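Local coordinates for protein nonaheme cytochrome c (Desulfovibrio desulfuricans, PDB 1DUW) that carries electrons through nine covalently bound c-type hemes, probably passing them on from a hydrogenase towards partners encoded in the hmc operon, at residues V74-D77 against R78-A82; T49-T53 against G54-A58; H197-H200 against M201-M205. All coordinates share one frame; numbering follows the deposited sequence.

Contact 1. Residues V74-D77 against R78-A82; sequences VTLD and RAMHA. With HEC (heme c), chain C.
D77 and H81 face each other across one turn of helix 76-81, where H81 ND1 donates to D77 OD1 at 2.8 Å. The carboxylate accepts on its anti lone pair, away from OD2, and its plane stands 52° from that of the imidazole. D77 extends with CG anti to its backbone N (chi1 160°), which carries OD1 forward along the helix to meet the ring. The same ND1 also makes a weak, bent bond to D77 O at 2.7 Å, and this carbonyl takes H81 N as well. Held at ND1, the imidazole has its rotation largely fixed, and H81 NE2 binds the heme iron at 2.2 Å; H131 supplies the other axial ligand. The bond to the D77 carboxylate would probably make the imidazole a somewhat stronger electron donor to the iron.

L76 and M80 line the same heme. L76 CD1 lies 3.8 Å from M80 CG and also touches the base of one propionate. M80 brings SD to 3.5 Å from the heme methyl CMD.

At the start of the helix, T75 is the N-cap. Its OG1, placed between backbone N and carbonyl carbon (chi1 66°), accepts R78 N at 3.0 Å, while T75 O takes A79 N. V74 CG1 packs on R78 CG at 3.7 Å. Beyond that methylene, A82 CB sits 3.4 Å above the plane of the R78 guanidinium; NE bonds a propionate of a second heme, and NH1 reaches N84. Together these features make a short N-capped helix presenting the distal histidine, backed by a His-carboxylate hydrogen bond, of a bis-histidine heme in a class III cytochrome c domain.

Contact 2. Residues T49-T53 against G54-A58; sequences TCHHT and GDPVA. With HEC (heme c), chain E.
H51 lies beneath P56, whose CA sits over one face of the imidazole in a CH-pi contact, 3.9 Å from the ring centroid and 19° off its normal. NE2 of the same H51 ring binds the heme iron at 2.2 Å, opposite H37. Next to it, C50 SG is joined to heme CAC by a 1.8 Å thioether bond, while P56 CB rests 3.4 Å from the meso carbon CHB. Histidine and proline thus press on the same side of the porphyrin. A58 CB touches the propionate oxygen O2D at 3.5 Å.

In the next shell, a water in the plane of the H51 ring accepts from ND1 at 2.7 Å and donates to V57 O, linking the ligand to the returning chain. The reversal is a type I turn from H51 to G54, closed by G54 N on H51 O at 2.8 Å, with the donor above the carbonyl plane. A second water bridges T53 OG1 and D55 O across the bend. H52, within the turn, ligates a different heme, with H63. With C47, C50 and the adjacent ligands H51 and H52, this is the CXXCHH form of the heme-binding motif, familiar from class III cytochromes c.

Contact 3. Residues H197-H200 against M201-M205; sequences HRRH and MASLM. With HEC (heme c), chain J.
R199 and S203, one turn apart on helix 197-208, converge on the heme propionates. The arginine meets both: NE donates to O2A at 2.6 Å, in the plane of the guanidinium, and NH1 donates to O2D at 2.9 Å. NH2 lies between the two carboxylates and reaches O2A at 2.9 Å and O2D at 3.1 Å. A bend at chi3 (67°) swings the guanidinium back over the heme edge. There NH1 packs 3.6 Å from S203 CB, and the serine hydroxyl, OG anti to its backbone N (chi1 164°), donates to O2D at 2.7 Å. O2D therefore receives three bonds and O2A two.

Within the same turn, H200 NE2 binds the iron at 2.2 Å, with H271 as the other axial ligand. Its ND1 donates to T196 O, which settles the ring's rotation, and R199 NH2 lies above one imidazole face. The carbonyls of H197 to H200 each take the amide four residues on. L204 adds apolar contact, its CD1 and CD2 lying against the CAC-CBC side group of the heme. R198 NE and NH2 are satisfied by A174 O and G177 O. Five bonds shared by two propionate oxygens suggest that the propionates are at least partly ionised, with R199 offsetting part of their charge, which could influence the reduction potential of this heme.

In the fold
Contacts 1 and 2 belong to the same class III cytochrome c region, with centres 15 Å apart and nearest atoms about 7 Å apart. A common heme ties them together: H52 of contact 2 ligates its iron with H63, whose ND1 is hydrogen-bonded to V74 O of contact 1, and R78 binds the same heme. Contact 3 lies in the other class III region, across the centre of the chain, its centre 37 Å from contact 1 and 40 Å from contact 2. Residues 49-58 (H51, H52) and 197-205 (H197, H200) each provide axial ligands to two hemes, while 74-82 ligates one and contacts a second through R78, consistent with electron transfer along the elongated molecule.

Contact 1. Residues V74-D77 against R78-A82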
loop_
_atom_site.group_PDB
_atom_site.type_symbol
_atom_site.label_atom_id
_atom_site.label_comp_id
_atom_site.label_asym_id
_atom_site.label_seq_id
_atom_site.Cartn_x
_atom_site.Cartn_y
_atom_site.Cartn_z
ATOM N N VAL A 74 18.856 -2.746 -15.621
ATOM C CA VAL A 74 17.834 -2.651 -14.582
ATOM C C VAL A 74 16.547 -3.115 -15.253
ATOM O O VAL A 74 16.034 -2.482 -16.183
ATOM C CB VAL A 74 17.666 -1.251 -13.984
ATOM C CG1 VAL A 74 16.452 -1.195 -13.062
ATOM C CG2 VAL A 74 18.918 -0.848 -13.208
ATOM N N THR A 75 16.010 -4.261 -14.828
ATOM C CA THR A 75 14.812 -4.720 -15.517
ATOM C C THR A 75 13.545 -3.933 -15.210
ATOM O O THR A 75 13.480 -3.133 -14.289
ATOM C CB THR A 75 14.542 -6.182 -15.096
ATOM O OG1 THR A 75 14.215 -6.168 -13.698
ATOM C CG2 THR A 75 15.786 -7.031 -15.271
ATOM N N LEU A 76 12.513 -4.197 -15.999
ATOM C CA LEU A 76 11.180 -3.613 -15.867
ATOM C C LEU A 76 10.651 -3.972 -14.484
ATOM O O LEU A 76 10.081 -3.159 -13.767
ATOM C CB LEU A 76 10.267 -4.087 -16.992
ATOM C CG LEU A 76 8.806 -3.668 -16.979
ATOM C CD1 LEU A 76 8.654 -2.160 -17.170
ATOM C CD2 LEU A 76 8.031 -4.396 -18.069
ATOM N N ASP A 77 10.875 -5.235 -14.094
ATOM C CA ASP A 77 10.453 -5.670 -12.762
ATOM C C ASP A 77 11.098 -4.811 -11.696
ATOM O O ASP A 77 10.510 -4.280 -10.759
ATOM C CB ASP A 77 10.832 -7.149 -12.634
ATOM C CG ASP A 77 10.913 -7.650 -11.221
ATOM O OD1 ASP A 77 10.082 -7.249 -10.380
ATOM O OD2 ASP A 77 11.821 -8.456 -10.926
ATOM N N ARG A 78 12.412 -4.614 -11.791
ATOM C CA ARG A 78 13.101 -3.782 -10.811
ATOM C C ARG A 78 12.656 -2.325 -10.923
ATOM O O ARG A 78 12.332 -1.649 -9.941
ATOM C CB ARG A 78 14.611 -3.897 -11.029
ATOM C CG ARG A 78 15.473 -3.096 -10.069
ATOM C CD ARG A 78 15.362 -3.651 -8.650
ATOM N NE ARG A 78 16.099 -2.807 -7.719
ATOM C CZ ARG A 78 16.101 -2.876 -6.399
ATOM N NH1 ARG A 78 15.383 -3.795 -5.781
ATOM N NH2 ARG A 78 16.824 -2.030 -5.679
ATOM N N ALA A 79 12.622 -1.790 -12.143
ATOM C CA ALA A 79 12.216 -0.377 -12.273
ATOM C C ALA A 79 10.824 -0.112 -11.729
ATOM O O ALA A 79 10.539 0.993 -11.252
ATOM C CB ALA A 79 12.351 0.030 -13.737
ATOM N N MET A 80 9.896 -1.080 -11.768
ATOM C CA MET A 80 8.555 -0.824 -11.257
ATOM C C MET A 80 8.317 -1.243 -9.820
ATOM O O MET A 80 7.388 -0.732 -9.178
ATOM C CB MET A 80 7.520 -1.563 -12.122
ATOM C CG MET A 80 7.687 -1.310 -13.607
ATOM S SD MET A 80 7.058 0.317 -14.077
ATOM C CE MET A 80 8.596 1.163 -14.428
ATOM N N HIS A 81 9.077 -2.173 -9.253
ATOM C CA HIS A 81 8.796 -2.597 -7.881
ATOM C C HIS A 81 9.929 -2.436 -6.892
ATOM O O HIS A 81 9.779 -2.875 -5.747
ATOM C CB HIS A 81 8.496 -4.108 -7.813
ATOM C CG HIS A 81 7.631 -4.601 -8.912
ATOM N ND1 HIS A 81 8.132 -5.358 -9.950
ATOM C CD2 HIS A 81 6.302 -4.448 -9.124
ATOM C CE1 HIS A 81 7.159 -5.670 -10.786
ATOM N NE2 HIS A 81 6.078 -5.127 -10.284
ATOM N N ALA A 82 11.045 -1.865 -7.299
ATOM C CA ALA A 82 12.149 -1.739 -6.357
ATOM C C ALA A 82 11.783 -1.059 -5.042
ATOM O O ALA A 82 11.026 -0.091 -5.049
ATOM C CB ALA A 82 13.261 -0.932 -7.039
HETATM FE FE HEC C . 4.109 -5.506 -11.193
HETATM C CHA HEC C . 5.619 -5.224 -14.290
HETATM C CHB HEC C . 4.766 -8.895 -11.165
HETATM C CHC HEC C . 2.670 -5.799 -8.026
HETATM C CHD HEC C . 3.535 -2.151 -11.178
HETATM N NA HEC C . 5.015 -6.796 -12.463
HETATM C C1A HEC C . 5.549 -6.472 -13.686
HETATM C C2A HEC C . 6.063 -7.686 -14.272
HETATM C C3A HEC C . 5.825 -8.720 -13.401
HETATM C C4A HEC C . 5.163 -8.149 -12.248
HETATM C CMA HEC C . 6.337 -10.143 -13.485
HETATM C CAA HEC C . 6.869 -7.689 -15.573
HETATM C CBA HEC C . 5.979 -7.841 -16.814
HETATM C CGA HEC C . 5.311 -9.215 -16.861
HETATM O O1A HEC C . 4.068 -9.272 -16.922
HETATM O O2A HEC C . 6.049 -10.186 -17.138
HETATM N NB HEC C . 3.790 -7.010 -9.868
HETATM C C1B HEC C . 4.139 -8.325 -10.090
HETATM C C2B HEC C . 3.719 -9.101 -8.944
HETATM C C3B HEC C . 3.125 -8.251 -8.051
HETATM C C4B HEC C . 3.177 -6.919 -8.641
HETATM C CMB HEC C . 3.802 -10.620 -8.934
HETATM C CAB HEC C . 2.460 -8.550 -6.730
HETATM C CBB HEC C . 3.338 -9.343 -5.759
HETATM N NC HEC C . 3.281 -4.220 -9.874
HETATM C C1C HEC C . 2.756 -4.575 -8.659
HETATM C C2C HEC C . 2.238 -3.361 -8.048
HETATM C C3C HEC C . 2.468 -2.321 -8.910
HETATM C C4C HEC C . 3.128 -2.860 -10.075
HETATM C CMC HEC C . 1.907 -3.354 -6.571
HETATM C CAC HEC C . 2.111 -0.864 -8.717
HETATM C CBC HEC C . 2.697 -0.194 -7.492
HETATM N ND HEC C . 4.495 -3.987 -12.464
HETATM C C1D HEC C . 3.738 -2.812 -12.383
HETATM C C2D HEC C . 4.046 -2.077 -13.591
HETATM C C3D HEC C . 4.669 -2.930 -14.460
HETATM C C4D HEC C . 4.871 -4.183 -13.775
HETATM C CMD HEC C . 3.747 -0.624 -13.807
HETATM C CAD HEC C . 5.026 -2.654 -15.917
HETATM C CBD HEC C . 3.846 -2.796 -16.871
HETATM C CGD HEC C . 3.414 -4.248 -17.015
HETATM O O1D HEC C . 4.123 -5.013 -17.692
HETATM O O2D HEC C . 2.338 -4.621 -16.529
#

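Contact 2. Residues T49-T53 against G54-A58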
loop_
_atom_site.group_PDB
_atom_site.type_symbol
_atom_site.label_atom_id
_atom_site.label_comp_id
_atom_site.label_asym_id
_atom_site.label_seq_id
_atom_site.Cartn_x
_atom_site.Cartn_y
_atom_site.Cartn_z
ATOM N N THR A 49 10.993 13.422 -11.017
ATOM C CA THR A 49 10.967 12.512 -9.864
ATOM C C THR A 49 10.831 11.076 -10.376
ATOM O O THR A 49 11.453 10.142 -9.880
ATOM C CB THR A 49 9.817 12.892 -8.937
ATOM O OG1 THR A 49 10.232 14.021 -8.150
ATOM C CG2 THR A 49 9.498 11.754 -7.984
ATOM N N CYS A 50 10.012 10.939 -11.411
ATOM C CA CYS A 50 9.741 9.681 -12.087
ATOM C C CYS A 50 10.628 9.547 -13.308
ATOM O O CYS A 50 11.361 8.569 -13.455
ATOM C CB CYS A 50 8.265 9.624 -12.482
ATOM S SG CYS A 50 7.199 9.839 -11.037
ATOM N N HIS A 51 10.567 10.562 -14.173
ATOM C CA HIS A 51 11.415 10.532 -15.375
ATOM C C HIS A 51 12.825 10.938 -14.993
ATOM O O HIS A 51 13.289 12.007 -15.401
ATOM C CB HIS A 51 10.852 11.468 -16.436
ATOM C CG HIS A 51 9.456 11.068 -16.807
ATOM N ND1 HIS A 51 9.195 9.913 -17.523
ATOM C CD2 HIS A 51 8.262 11.655 -16.577
ATOM C CE1 HIS A 51 7.901 9.781 -17.729
ATOM N NE2 HIS A 51 7.349 10.824 -17.156
ATOM N N HIS A 52 13.431 10.072 -14.197
ATOM C CA HIS A 52 14.728 10.344 -13.617
ATOM C C HIS A 52 15.834 10.565 -14.627
ATOM O O HIS A 52 16.868 11.120 -14.235
ATOM C CB HIS A 52 15.057 9.245 -12.611
ATOM C CG HIS A 52 15.521 7.977 -13.237
ATOM N ND1 HIS A 52 16.858 7.678 -13.356
ATOM C CD2 HIS A 52 14.841 6.931 -13.753
ATOM C CE1 HIS A 52 17.000 6.507 -13.936
ATOM N NE2 HIS A 52 15.791 6.051 -14.176
ATOM N N THR A 53 15.702 10.213 -15.899
ATOM C CA THR A 53 16.827 10.529 -16.790
ATOM C C THR A 53 16.554 11.860 -17.488
ATOM O O THR A 53 17.291 12.345 -18.348
ATOM C CB THR A 53 17.066 9.407 -17.810
ATOM O OG1 THR A 53 15.932 9.338 -18.675
ATOM C CG2 THR A 53 17.154 8.048 -17.141
ATOM N N GLY A 54 15.451 12.533 -17.143
ATOM C CA GLY A 54 15.147 13.797 -17.790
ATOM C C GLY A 54 14.008 13.704 -18.781
ATOM O O GLY A 54 12.832 13.772 -18.411
ATOM N N ASP A 55 14.302 13.551 -20.060
ATOM C CA ASP A 55 13.302 13.466 -21.116
ATOM C C ASP A 55 12.209 12.456 -20.802
ATOM O O ASP A 55 12.479 11.282 -20.535
ATOM C CB ASP A 55 14.018 13.097 -22.423
ATOM C CG ASP A 55 13.470 13.780 -23.656
ATOM O OD1 ASP A 55 13.624 15.015 -23.773
ATOM O OD2 ASP A 55 12.893 13.074 -24.518
ATOM N N PRO A 56 10.951 12.864 -20.803
ATOM C CA PRO A 56 9.844 11.947 -20.528
ATOM C C PRO A 56 9.556 10.975 -21.670
ATOM O O PRO A 56 8.982 11.297 -22.708
ATOM C CB PRO A 56 8.631 12.874 -20.354
ATOM C CG PRO A 56 9.243 14.219 -20.119
ATOM C CD PRO A 56 10.466 14.243 -21.009
ATOM N N VAL A 57 9.972 9.737 -21.443
ATOM C CA VAL A 57 9.756 8.652 -22.375
ATOM C C VAL A 57 9.352 7.415 -21.557
ATOM O O VAL A 57 9.636 7.395 -20.356
ATOM C CB VAL A 57 10.984 8.300 -23.228
ATOM C CG1 VAL A 57 11.394 9.506 -24.061
ATOM C CG2 VAL A 57 12.116 7.804 -22.344
ATOM N N ALA A 58 8.729 6.464 -22.226
ATOM C CA ALA A 58 8.298 5.231 -21.563
ATOM C C ALA A 58 9.463 4.606 -20.833
ATOM O O ALA A 58 10.582 4.492 -21.335
ATOM C CB ALA A 58 7.695 4.289 -22.593
HETATM FE FE HEC E . 5.178 11.171 -17.057
HETATM C CHA HEC E . 4.781 8.738 -19.463
HETATM C CHB HEC E . 5.446 13.612 -19.520
HETATM C CHC HEC E . 5.629 13.598 -14.629
HETATM C CHD HEC E . 4.992 8.787 -14.649
HETATM N NA HEC E . 5.129 11.181 -19.076
HETATM C C1A HEC E . 4.947 10.059 -19.842
HETATM C C2A HEC E . 4.946 10.507 -21.214
HETATM C C3A HEC E . 5.134 11.860 -21.241
HETATM C C4A HEC E . 5.250 12.300 -19.869
HETATM C CMA HEC E . 5.236 12.773 -22.432
HETATM C CAA HEC E . 4.670 9.521 -22.357
HETATM C CBA HEC E . 5.986 8.833 -22.730
HETATM C CGA HEC E . 5.817 7.967 -23.971
HETATM O O1A HEC E . 6.708 8.091 -24.842
HETATM O O2A HEC E . 5.133 6.933 -23.822
HETATM N NB HEC E . 5.480 13.177 -17.079
HETATM C C1B HEC E . 5.547 13.973 -18.198
HETATM C C2B HEC E . 5.751 15.345 -17.764
HETATM C C3B HEC E . 5.800 15.346 -16.390
HETATM C C4B HEC E . 5.629 13.966 -15.954
HETATM C CMB HEC E . 6.248 16.458 -18.671
HETATM C CAB HEC E . 5.681 16.544 -15.458
HETATM C CBB HEC E . 4.637 17.550 -15.945
HETATM N NC HEC E . 5.291 11.182 -15.040
HETATM C C1C HEC E . 5.468 12.288 -14.241
HETATM C C2C HEC E . 5.461 11.837 -12.870
HETATM C C3C HEC E . 5.283 10.467 -12.876
HETATM C C4C HEC E . 5.435 10.045 -14.263
HETATM C CMC HEC E . 5.290 12.715 -11.653
HETATM C CAC HEC E . 5.542 9.535 -11.713
HETATM C CBC HEC E . 4.526 9.579 -10.576
HETATM N ND HEC E . 4.941 9.169 -17.044
HETATM C C1D HEC E . 5.257 8.384 -15.944
HETATM C C2D HEC E . 5.033 7.003 -16.340
HETATM C C3D HEC E . 4.558 7.044 -17.614
HETATM C C4D HEC E . 4.895 8.354 -18.147
HETATM C CMD HEC E . 5.082 5.869 -15.340
HETATM C CAD HEC E . 4.177 5.864 -18.507
HETATM C CBD HEC E . 5.377 5.392 -19.326
HETATM C CGD HEC E . 5.054 4.065 -19.987
HETATM O O1D HEC E . 4.058 4.082 -20.738
HETATM O O2D HEC E . 5.882 3.138 -19.853
HETATM O O HOH W 1 10.960 8.075 -18.336
HETATM O O HOH W 2 15.297 10.541 -21.290
#

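Contact 3. Residues H197-H200 against M201-M205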
loop_
_atom_site.group_PDB
_atom_site.type_symbol
_atom_site.label_atom_id
_atom_site.label_comp_id
_atom_site.label_asym_id
_atom_site.label_seq_id
_atom_site.Cartn_x
_atom_site.Cartn_y
_atom_site.Cartn_z
ATOM N N HIS A 197 -12.116 1.737 21.048
ATOM C CA HIS A 197 -12.085 1.006 19.798
ATOM C C HIS A 197 -12.778 1.729 18.663
ATOM O O HIS A 197 -12.188 1.995 17.614
ATOM C CB HIS A 197 -12.746 -0.358 20.044
ATOM C CG HIS A 197 -12.467 -1.355 18.970
ATOM N ND1 HIS A 197 -12.881 -1.161 17.675
ATOM C CD2 HIS A 197 -11.837 -2.561 19.006
ATOM C CE1 HIS A 197 -12.511 -2.192 16.934
ATOM N NE2 HIS A 197 -11.890 -3.031 17.735
ATOM N N ARG A 198 -14.051 2.070 18.843
ATOM C CA ARG A 198 -14.733 2.752 17.744
ATOM C C ARG A 198 -14.210 4.156 17.487
ATOM O O ARG A 198 -14.085 4.562 16.325
ATOM C CB ARG A 198 -16.237 2.797 18.044
ATOM C CG ARG A 198 -17.067 3.389 16.920
ATOM C CD ARG A 198 -18.547 3.152 17.179
ATOM N NE ARG A 198 -18.905 1.732 17.066
ATOM C CZ ARG A 198 -19.926 1.239 17.770
ATOM N NH1 ARG A 198 -20.610 2.045 18.575
ATOM N NH2 ARG A 198 -20.262 -0.036 17.673
ATOM N N ARG A 199 -13.906 4.906 18.552
ATOM C CA ARG A 199 -13.398 6.266 18.304
ATOM C C ARG A 199 -12.083 6.170 17.555
ATOM O O ARG A 199 -11.790 6.929 16.633
ATOM C CB ARG A 199 -13.213 7.060 19.595
ATOM C CG ARG A 199 -12.913 8.541 19.369
ATOM C CD ARG A 199 -12.086 9.140 20.484
ATOM N NE ARG A 199 -10.718 8.617 20.566
ATOM C CZ ARG A 199 -9.794 8.900 19.650
ATOM N NH1 ARG A 199 -10.130 9.682 18.629
ATOM N NH2 ARG A 199 -8.570 8.413 19.751
ATOM N N HIS A 200 -11.234 5.212 17.948
ATOM C CA HIS A 200 -9.965 5.097 17.241
ATOM C C HIS A 200 -10.137 4.859 15.752
ATOM O O HIS A 200 -9.573 5.531 14.900
ATOM C CB HIS A 200 -9.182 3.893 17.778
ATOM C CG HIS A 200 -8.267 4.238 18.898
ATOM N ND1 HIS A 200 -8.713 4.552 20.167
ATOM C CD2 HIS A 200 -6.913 4.301 18.919
ATOM C CE1 HIS A 200 -7.683 4.803 20.940
ATOM N NE2 HIS A 200 -6.626 4.651 20.197
ATOM N N MET A 201 -10.938 3.847 15.435
ATOM C CA MET A 201 -11.159 3.503 14.039
ATOM C C MET A 201 -11.729 4.660 13.226
ATOM O O MET A 201 -11.383 4.904 12.063
ATOM C CB MET A 201 -12.141 2.323 14.005
ATOM C CG MET A 201 -12.369 1.753 12.610
ATOM S SD MET A 201 -11.094 0.524 12.211
ATOM C CE MET A 201 -10.028 1.572 11.217
ATOM N N ALA A 202 -12.660 5.369 13.878
ATOM C CA ALA A 202 -13.317 6.456 13.151
ATOM C C ALA A 202 -12.368 7.615 12.888
ATOM O O ALA A 202 -12.393 8.199 11.802
ATOM C CB ALA A 202 -14.557 6.900 13.912
ATOM N N SER A 203 -11.546 7.939 13.878
ATOM C CA SER A 203 -10.568 9.020 13.740
ATOM C C SER A 203 -9.569 8.650 12.650
ATOM O O SER A 203 -9.302 9.462 11.762
ATOM C CB SER A 203 -9.884 9.269 15.077
ATOM O OG SER A 203 -8.702 10.032 14.999
ATOM N N LEU A 204 -9.036 7.417 12.717
ATOM C CA LEU A 204 -8.069 6.938 11.733
ATOM C C LEU A 204 -8.622 6.979 10.313
ATOM O O LEU A 204 -7.912 7.384 9.393
ATOM C CB LEU A 204 -7.604 5.498 12.048
ATOM C CG LEU A 204 -6.615 5.389 13.223
ATOM C CD1 LEU A 204 -6.474 3.961 13.728
ATOM C CD2 LEU A 204 -5.244 5.943 12.851
ATOM N N MET A 205 -9.867 6.557 10.113
ATOM C CA MET A 205 -10.486 6.550 8.794
ATOM C C MET A 205 -10.775 7.950 8.269
ATOM O O MET A 205 -10.682 8.295 7.086
ATOM C CB MET A 205 -11.788 5.732 8.866
ATOM C CG MET A 205 -11.491 4.247 9.034
ATOM S SD MET A 205 -12.972 3.234 9.221
ATOM C CE MET A 205 -13.504 3.139 7.508
HETATM FE FE HEC J . -4.448 4.964 20.512
HETATM C CHA HEC J . -5.281 8.219 21.285
HETATM C CHB HEC J . -5.053 4.013 23.812
HETATM C CHC HEC J . -3.754 1.664 19.712
HETATM C CHD HEC J . -3.981 5.856 17.208
HETATM N NA HEC J . -5.057 5.907 22.194
HETATM C C1A HEC J . -5.319 7.253 22.271
HETATM C C2A HEC J . -5.676 7.540 23.647
HETATM C C3A HEC J . -5.606 6.376 24.358
HETATM C C4A HEC J . -5.215 5.335 23.436
HETATM C CMA HEC J . -5.764 6.230 25.861
HETATM C CAA HEC J . -6.399 8.842 24.044
HETATM C CBA HEC J . -7.782 8.968 23.417
HETATM C CGA HEC J . -8.635 7.722 23.408
HETATM O O1A HEC J . -8.771 7.040 24.445
HETATM O O2A HEC J . -9.309 7.459 22.381
HETATM N NB HEC J . -4.424 3.220 21.537
HETATM C C1B HEC J . -4.682 3.070 22.875
HETATM C C2B HEC J . -4.498 1.669 23.204
HETATM C C3B HEC J . -4.135 1.022 22.062
HETATM C C4B HEC J . -4.085 2.004 21.001
HETATM C CMB HEC J . -4.729 1.106 24.584
HETATM C CAB HEC J . -3.956 -0.453 21.742
HETATM C CBB HEC J . -5.035 -1.348 22.338
HETATM N NC HEC J . -3.980 3.979 18.813
HETATM C C1C HEC J . -3.716 2.632 18.733
HETATM C C2C HEC J . -3.367 2.327 17.363
HETATM C C3C HEC J . -3.428 3.492 16.646
HETATM C C4C HEC J . -3.917 4.521 17.553
HETATM C CMC HEC J . -2.834 0.946 17.024
HETATM C CAC HEC J . -3.099 3.784 15.199
HETATM C CBC HEC J . -3.236 2.616 14.221
HETATM N ND HEC J . -4.617 6.683 19.471
HETATM C C1D HEC J . -4.379 6.804 18.127
HETATM C C2D HEC J . -4.598 8.191 17.768
HETATM C C3D HEC J . -4.725 8.885 18.942
HETATM C C4D HEC J . -4.854 7.927 20.011
HETATM C CMD HEC J . -4.243 8.686 16.385
HETATM C CAD HEC J . -4.668 10.395 19.154
HETATM C CBD HEC J . -6.031 11.074 19.038
HETATM C CGD HEC J . -6.585 10.998 17.633
HETATM O O1D HEC J . -6.114 11.738 16.741
HETATM O O2D HEC J . -7.539 10.217 17.417
#